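Histone-lysine N-methyltransferase SETMAR (Homo sapiens, PDB 3K9J) combines histone H3 lysine methylation with DNA binding and nuclease activity, the latter two residing in its Hsmar1 transposase domain, in DNA double-strand break repair. Local coordinates at residues B[13-18]-B[168-173]; B[47-52]-B[175-180]. The protein carries 3 engineered substitutions. All coordinates share one frame; numbering follows the deposited sequence.

Contact 1: residues B[13-18]-B[168-173]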
loop_
_atom_site.group_PDB
_atom_site.type_symbol
_atom_site.label_atom_id
_atom_site.label_comp_id
_atom_site.label_asym_id
_atom_site.label_seq_id
_atom_site.Cartn_x
_atom_site.Cartn_y
_atom_site.Cartn_z
ATOM N N LYS B 13 -7.518 -8.837 18.599
ATOM C CA LYS B 13 -8.218 -7.825 17.819
ATOM C C LYS B 13 -9.561 -8.373 17.357
ATOM O O LYS B 13 -9.746 -9.587 17.284
ATOM C CB LYS B 13 -7.385 -7.406 16.612
ATOM C CG LYS B 13 -5.942 -7.087 16.941
ATOM C CD LYS B 13 -5.826 -5.978 17.978
ATOM C CE LYS B 13 -4.368 -5.629 18.229
ATOM N NZ LYS B 13 -4.166 -4.665 19.354
ATOM N N TRP B 14 -10.501 -7.483 17.055
ATOM C CA TRP B 14 -11.792 -7.916 16.533
ATOM C C TRP B 14 -11.814 -7.928 15.008
ATOM O O TRP B 14 -11.334 -7.000 14.355
ATOM C CB TRP B 14 -12.949 -7.097 17.115
ATOM C CG TRP B 14 -13.682 -7.832 18.202
ATOM C CD1 TRP B 14 -14.831 -8.559 18.068
ATOM C CD2 TRP B 14 -13.304 -7.933 19.580
ATOM N NE1 TRP B 14 -15.195 -9.099 19.279
ATOM C CE2 TRP B 14 -14.275 -8.729 20.223
ATOM C CE3 TRP B 14 -12.241 -7.426 20.334
ATOM C CZ2 TRP B 14 -14.214 -9.028 21.581
ATOM C CZ3 TRP B 14 -12.181 -7.725 21.679
ATOM C CH2 TRP B 14 -13.162 -8.516 22.290
ATOM N N VAL B 15 -12.387 -8.995 14.462
ATOM C CA VAL B 15 -12.265 -9.325 13.048
ATOM C C VAL B 15 -13.573 -9.939 12.558
ATOM O O VAL B 15 -14.271 -10.603 13.327
ATOM C CB VAL B 15 -11.106 -10.325 12.856
ATOM C CG1 VAL B 15 -11.458 -11.391 11.837
ATOM C CG2 VAL B 15 -9.801 -9.600 12.536
ATOM N N PRO B 16 -13.917 -9.711 11.279
ATOM C CA PRO B 16 -15.157 -10.252 10.715
ATOM C C PRO B 16 -15.268 -11.750 10.932
ATOM O O PRO B 16 -14.287 -12.474 10.747
ATOM C CB PRO B 16 -15.011 -9.962 9.221
ATOM C CG PRO B 16 -14.126 -8.773 9.161
ATOM C CD PRO B 16 -13.160 -8.925 10.289
ATOM N N HIS B 17 -16.456 -12.201 11.328
ATOM C CA HIS B 17 -16.734 -13.625 11.487
ATOM C C HIS B 17 -16.459 -14.315 10.167
ATOM O O HIS B 17 -16.054 -15.478 10.124
ATOM C CB HIS B 17 -18.193 -13.846 11.893
ATOM C CG HIS B 17 -18.599 -15.288 11.929
ATOM N ND1 HIS B 17 -18.818 -16.032 10.788
ATOM C CD2 HIS B 17 -18.835 -16.123 12.970
ATOM C CE1 HIS B 17 -19.163 -17.261 11.124
ATOM N NE2 HIS B 17 -19.185 -17.342 12.442
ATOM N N GLU B 18 -16.688 -13.584 9.084
ATOM C CA GLU B 18 -16.369 -14.080 7.757
ATOM C C GLU B 18 -15.909 -12.917 6.890
ATOM O O GLU B 18 -16.637 -11.944 6.704
ATOM C CB GLU B 18 -17.583 -14.768 7.135
ATOM C CG GLU B 18 -17.245 -15.671 5.970
ATOM C CD GLU B 18 -18.472 -16.335 5.388
ATOM O OE1 GLU B 18 -19.558 -15.719 5.443
ATOM O OE2 GLU B 18 -18.354 -17.469 4.875
ATOM N N PRO B 168 -3.419 -4.588 4.832
ATOM C CA PRO B 168 -4.858 -4.721 4.599
ATOM C C PRO B 168 -5.630 -4.738 5.911
ATOM O O PRO B 168 -5.074 -5.139 6.931
ATOM C CB PRO B 168 -4.985 -6.099 3.949
ATOM C CG PRO B 168 -3.705 -6.837 4.303
ATOM C CD PRO B 168 -2.737 -5.890 4.926
ATOM N N PRO B 169 -6.909 -4.332 5.878
ATOM C CA PRO B 169 -7.807 -4.332 7.038
ATOM C C PRO B 169 -7.923 -5.707 7.695
ATOM O O PRO B 169 -7.717 -6.724 7.037
ATOM C CB PRO B 169 -9.156 -3.951 6.429
ATOM C CG PRO B 169 -8.805 -3.136 5.219
ATOM C CD PRO B 169 -7.548 -3.756 4.680
ATOM N N TYR B 170 -8.244 -5.719 8.985
ATOM C CA TYR B 170 -8.565 -6.943 9.707
ATOM C C TYR B 170 -7.509 -8.029 9.539
ATOM O O TYR B 170 -7.838 -9.205 9.361
ATOM C CB TYR B 170 -9.945 -7.451 9.261
ATOM C CG TYR B 170 -11.010 -6.411 9.468
ATOM C CD1 TYR B 170 -11.762 -5.926 8.407
ATOM C CD2 TYR B 170 -11.234 -5.877 10.730
ATOM C CE1 TYR B 170 -12.725 -4.947 8.604
ATOM C CE2 TYR B 170 -12.192 -4.906 10.937
ATOM C CZ TYR B 170 -12.934 -4.445 9.874
ATOM O OH TYR B 170 -13.882 -3.471 10.090
ATOM N N SER B 171 -6.241 -7.652 9.640
ATOM C CA SER B 171 -5.169 -8.610 9.417
ATOM C C SER B 171 -4.110 -8.626 10.522
ATOM O O SER B 171 -2.942 -8.360 10.268
ATOM C CB SER B 171 -4.516 -8.361 8.051
ATOM O OG SER B 171 -5.481 -8.431 7.017
ATOM N N PRO B 172 -4.514 -8.964 11.758
ATOM C CA PRO B 172 -3.528 -9.124 12.833
ATOM C C PRO B 172 -2.573 -10.274 12.535
ATOM O O PRO B 172 -1.469 -10.334 13.083
ATOM C CB PRO B 172 -4.383 -9.503 14.058
ATOM C CG PRO B 172 -5.804 -9.266 13.682
ATOM C CD PRO B 172 -5.884 -9.296 12.183
ATOM N N ASP B 173 -3.010 -11.213 11.702
ATOM C CA ASP B 173 -2.163 -12.352 11.382
ATOM C C ASP B 173 -0.967 -11.943 10.546
ATOM O O ASP B 173 -0.052 -12.739 10.346
ATOM C CB ASP B 173 -2.954 -13.506 10.726
ATOM C CG ASP B 173 -3.769 -13.068 9.503
ATOM O OD1 ASP B 173 -3.999 -11.852 9.312
ATOM O OD2 ASP B 173 -4.189 -13.960 8.732
#
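The ring of Tyr170 meets Pro16 in a CH-pi contact, with CD of the proline over one ring face, 3.8 Å from the ring centroid and 25° off the ring normal. The overlap is offset toward the rim, and Pro16 CD comes within 3.4 Å of Tyr170 CG, the two side chains crossing at about a right angle. A chi1 of -57°, CG anti to the carbonyl carbon, swings the ring across to Pro16. Tyr170 CB lies 3.9 Å from Val15 CG2. Exchanging Pro16 for an alanine removes CG and CD, so the tyrosine ring would probably lose the proline's CH-pi contact and be freer to turn. The loop belongs to the RNase H-like transposase fold: it leaves strand 163-164 at one side of the mixed sheet and enters helix 176-189, while residues 13-14 form a small hairpin with strand 9-10. Ser171 turns away and braces the loop internally, its OG donating to Pro169 O at 2.8 Å. Pro172 then presents CD to Val15 CG2 and CG to Lys13 CB, at 3.8 Å for the latter pair. A bend at chi2 (-58°) carries the lysine chain past this ring to Asp51, and Asp173 forms a salt bridge with Arg27.

Contact 2: residues B[47-52]-B[175-180]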
loop_
_atom_site.group_PDB
_atom_site.type_symbol
_atom_site.label_atom_id
_atom_site.label_comp_id
_atom_site.label_asym_id
_atom_site.label_seq_id
_atom_site.Cartn_x
_atom_site.Cartn_y
_atom_site.Cartn_z
ATOM N N ILE B 47 12.429 -2.853 8.671
ATOM C CA ILE B 47 11.092 -2.752 9.222
ATOM C C ILE B 47 11.115 -2.437 10.719
ATOM O O ILE B 47 11.806 -3.093 11.495
ATOM C CB ILE B 47 10.304 -4.064 9.015
ATOM C CG1 ILE B 47 9.983 -4.256 7.520
ATOM C CG2 ILE B 47 9.016 -4.069 9.843
ATOM C CD1 ILE B 47 9.297 -5.618 7.232
ATOM N N VAL B 48 10.348 -1.432 11.100
ATOM C CA VAL B 48 10.076 -1.128 12.503
ATOM C C VAL B 48 8.594 -1.393 12.648
ATOM O O VAL B 48 7.841 -1.082 11.746
ATOM C CB VAL B 48 10.379 0.346 12.768
ATOM C CG1 VAL B 48 10.028 0.716 14.201
ATOM C CG2 VAL B 48 11.857 0.615 12.485
ATOM N N THR B 49 8.161 -2.003 13.748
ATOM C CA THR B 49 6.738 -2.292 13.888
ATOM C C THR B 49 6.307 -2.044 15.334
ATOM O O THR B 49 7.145 -1.967 16.236
ATOM C CB THR B 49 6.363 -3.716 13.398
ATOM O OG1 THR B 49 4.940 -3.822 13.243
ATOM C CG2 THR B 49 6.862 -4.805 14.364
ATOM N N CYS B 50 5.011 -1.897 15.547
ATOM C CA CYS B 50 4.526 -1.496 16.859
ATOM C C CYS B 50 3.057 -1.833 17.027
ATOM O O CYS B 50 2.361 -2.086 16.058
ATOM C CB CYS B 50 4.679 0.002 17.013
ATOM S SG CYS B 50 3.575 0.877 15.889
ATOM N N ASP B 51 2.577 -1.801 18.268
ATOM C CA ASP B 51 1.155 -1.908 18.510
ATOM C C ASP B 51 0.921 -1.620 19.977
ATOM O O ASP B 51 1.871 -1.473 20.729
ATOM C CB ASP B 51 0.636 -3.314 18.212
ATOM C CG ASP B 51 -0.881 -3.359 18.154
ATOM O OD1 ASP B 51 -1.487 -2.298 17.910
ATOM O OD2 ASP B 51 -1.468 -4.441 18.351
ATOM N N GLU B 52 -0.341 -1.590 20.371
ATOM C CA GLU B 52 -0.695 -1.300 21.764
ATOM C C GLU B 52 -1.380 -2.481 22.419
ATOM O O GLU B 52 -1.912 -3.351 21.740
ATOM C CB GLU B 52 -1.617 -0.084 21.823
ATOM C CG GLU B 52 -0.972 1.199 21.367
ATOM C CD GLU B 52 -1.162 1.453 19.887
ATOM O OE1 GLU B 52 -0.213 1.956 19.252
ATOM O OE2 GLU B 52 -2.252 1.144 19.360
ATOM N N LEU B 175 0.604 -8.874 11.345
ATOM C CA LEU B 175 1.278 -7.868 12.163
ATOM C C LEU B 175 2.082 -8.592 13.219
ATOM O O LEU B 175 1.512 -9.202 14.123
ATOM C CB LEU B 175 0.270 -6.925 12.823
ATOM C CG LEU B 175 -0.573 -6.032 11.910
ATOM C CD1 LEU B 175 -1.721 -5.412 12.679
ATOM C CD2 LEU B 175 0.298 -4.941 11.257
ATOM N N PRO B 176 3.415 -8.540 13.106
ATOM C CA PRO B 176 4.312 -9.329 13.960
ATOM C C PRO B 176 4.141 -9.053 15.469
ATOM O O PRO B 176 4.323 -9.960 16.280
ATOM C CB PRO B 176 5.703 -8.883 13.508
ATOM C CG PRO B 176 5.507 -8.440 12.064
ATOM C CD PRO B 176 4.134 -7.823 12.041
ATOM N N THR B 177 3.817 -7.824 15.843
ATOM C CA THR B 177 3.590 -7.555 17.265
ATOM C C THR B 177 2.424 -8.407 17.780
ATOM O O THR B 177 2.432 -8.866 18.918
ATOM C CB THR B 177 3.323 -6.076 17.526
ATOM O OG1 THR B 177 4.474 -5.326 17.116
ATOM C CG2 THR B 177 3.085 -5.854 19.004
ATOM N N ASN B 178 1.428 -8.619 16.926
ATOM C CA ASN B 178 0.248 -9.392 17.288
ATOM C C ASN B 178 0.429 -10.899 17.161
ATOM O O ASN B 178 0.119 -11.629 18.100
ATOM C CB ASN B 178 -0.954 -8.950 16.472
ATOM C CG ASN B 178 -1.341 -7.527 16.754
ATOM O OD1 ASN B 178 -1.293 -6.677 15.870
ATOM N ND2 ASN B 178 -1.702 -7.248 18.003
ATOM N N TYR B 179 0.925 -11.367 16.014
ATOM C CA TYR B 179 1.070 -12.796 15.813
ATOM C C TYR B 179 2.282 -13.390 16.539
ATOM O O TYR B 179 2.339 -14.589 16.767
ATOM C CB TYR B 179 1.039 -13.176 14.315
ATOM C CG TYR B 179 2.255 -12.826 13.478
ATOM C CD1 TYR B 179 2.157 -11.898 12.437
ATOM C CD2 TYR B 179 3.481 -13.470 13.671
ATOM C CE1 TYR B 179 3.249 -11.594 11.636
ATOM C CE2 TYR B 179 4.583 -13.165 12.872
ATOM C CZ TYR B 179 4.453 -12.215 11.863
ATOM O OH TYR B 179 5.518 -11.898 11.064
ATOM N N HIS B 180 3.240 -12.557 16.924
ATOM C CA HIS B 180 4.450 -13.094 17.547
ATOM C C HIS B 180 4.652 -12.553 18.969
ATOM O O HIS B 180 4.462 -13.276 19.947
ATOM C CB HIS B 180 5.673 -12.833 16.656
ATOM C CG HIS B 180 6.967 -13.334 17.221
ATOM N ND1 HIS B 180 7.271 -14.676 17.325
ATOM C CD2 HIS B 180 8.048 -12.666 17.689
ATOM C CE1 HIS B 180 8.481 -14.811 17.839
ATOM N NE2 HIS B 180 8.977 -13.606 18.063
HETATM O O HOH W 1 3.181 -5.498 14.392
HETATM O O HOH W 2 0.918 -4.652 15.190
#
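Asp51 OD2 is gripped twice, by the amide of Asn178 and by the ammonium group of Lys13. Asn178 ND2 donates to Asp51 OD2 at 2.8 Å with an N-H...O angle of 149°, reaching the oxygen nearly in line with its C-O bond. The flat groups are turned 77° against each other, and the bond leaves the amide somewhat tilted from its own plane. This orientation also puts Asn178 OD1 3.3 Å from Asp51 OD2, an acceptor facing an acceptor, so ND2 alone makes the bond. CG of the aspartate stands anti to the backbone N (chi1 -167°), which directs the carboxylate to the helix; its other oxygen, OD1, takes a weak bond from the backbone N of Glu52.

Next to this polar pair, Thr177 CG2 rests on Asp51 CB at 3.6 Å, while Thr177 OG1 turns beside its own backbone N and is held by Trp92 on the adjacent strand. Thr177 N lies in the first turn of helix 176-189; water 1 takes up its hydrogen at 2.8 Å and donates to Thr49 OG1 at 2.7 Å. Thr49 OG1 is in turn hydrogen-bonded to Leu141 O, tying the helix start to the sheet through a single bridging water. A second water lies 3.1 Å from both Cys50 O and Asn178 OD1; with further acceptors nearby it cannot donate to all of them at once.

Strand 47-52 and helix 176-180 approach to 8.0 Å between axes. A central strand bearing a metal-binding aspartate, faced by a helix bearing another active-site residue, is the hallmark of the RNase H-like DDE/D transposases; in mariner enzymes the third such residue is an aspartate, and Asn178 replaces it here, a change that cost this domain its transposase activity.

Lys13 joins the two contacts, whose centres are 14 Å apart. Its hydrocarbon chain belongs to contact 1, but its NZ forms a salt bridge with Asp51 OD2 at 2.9 Å in contact 2, and its CE passes 3.1 Å from Asn178 ND2. Asp143, the other magnesium ligand, lies close by, its side chain about 5 Å from that of Asp51 and about 6 Å from that of Lys13 at their nearest atoms. The chain itself adds a second link: a single residue separates 168-173 from 175-180, and Asp173 O packs against Tyr179 CD1 at 3.2 Å. The hairpin of strands 9-10 and 13-14, not itself part of the mixed sheet, thus sends a lysine to the metal-binding carboxylate.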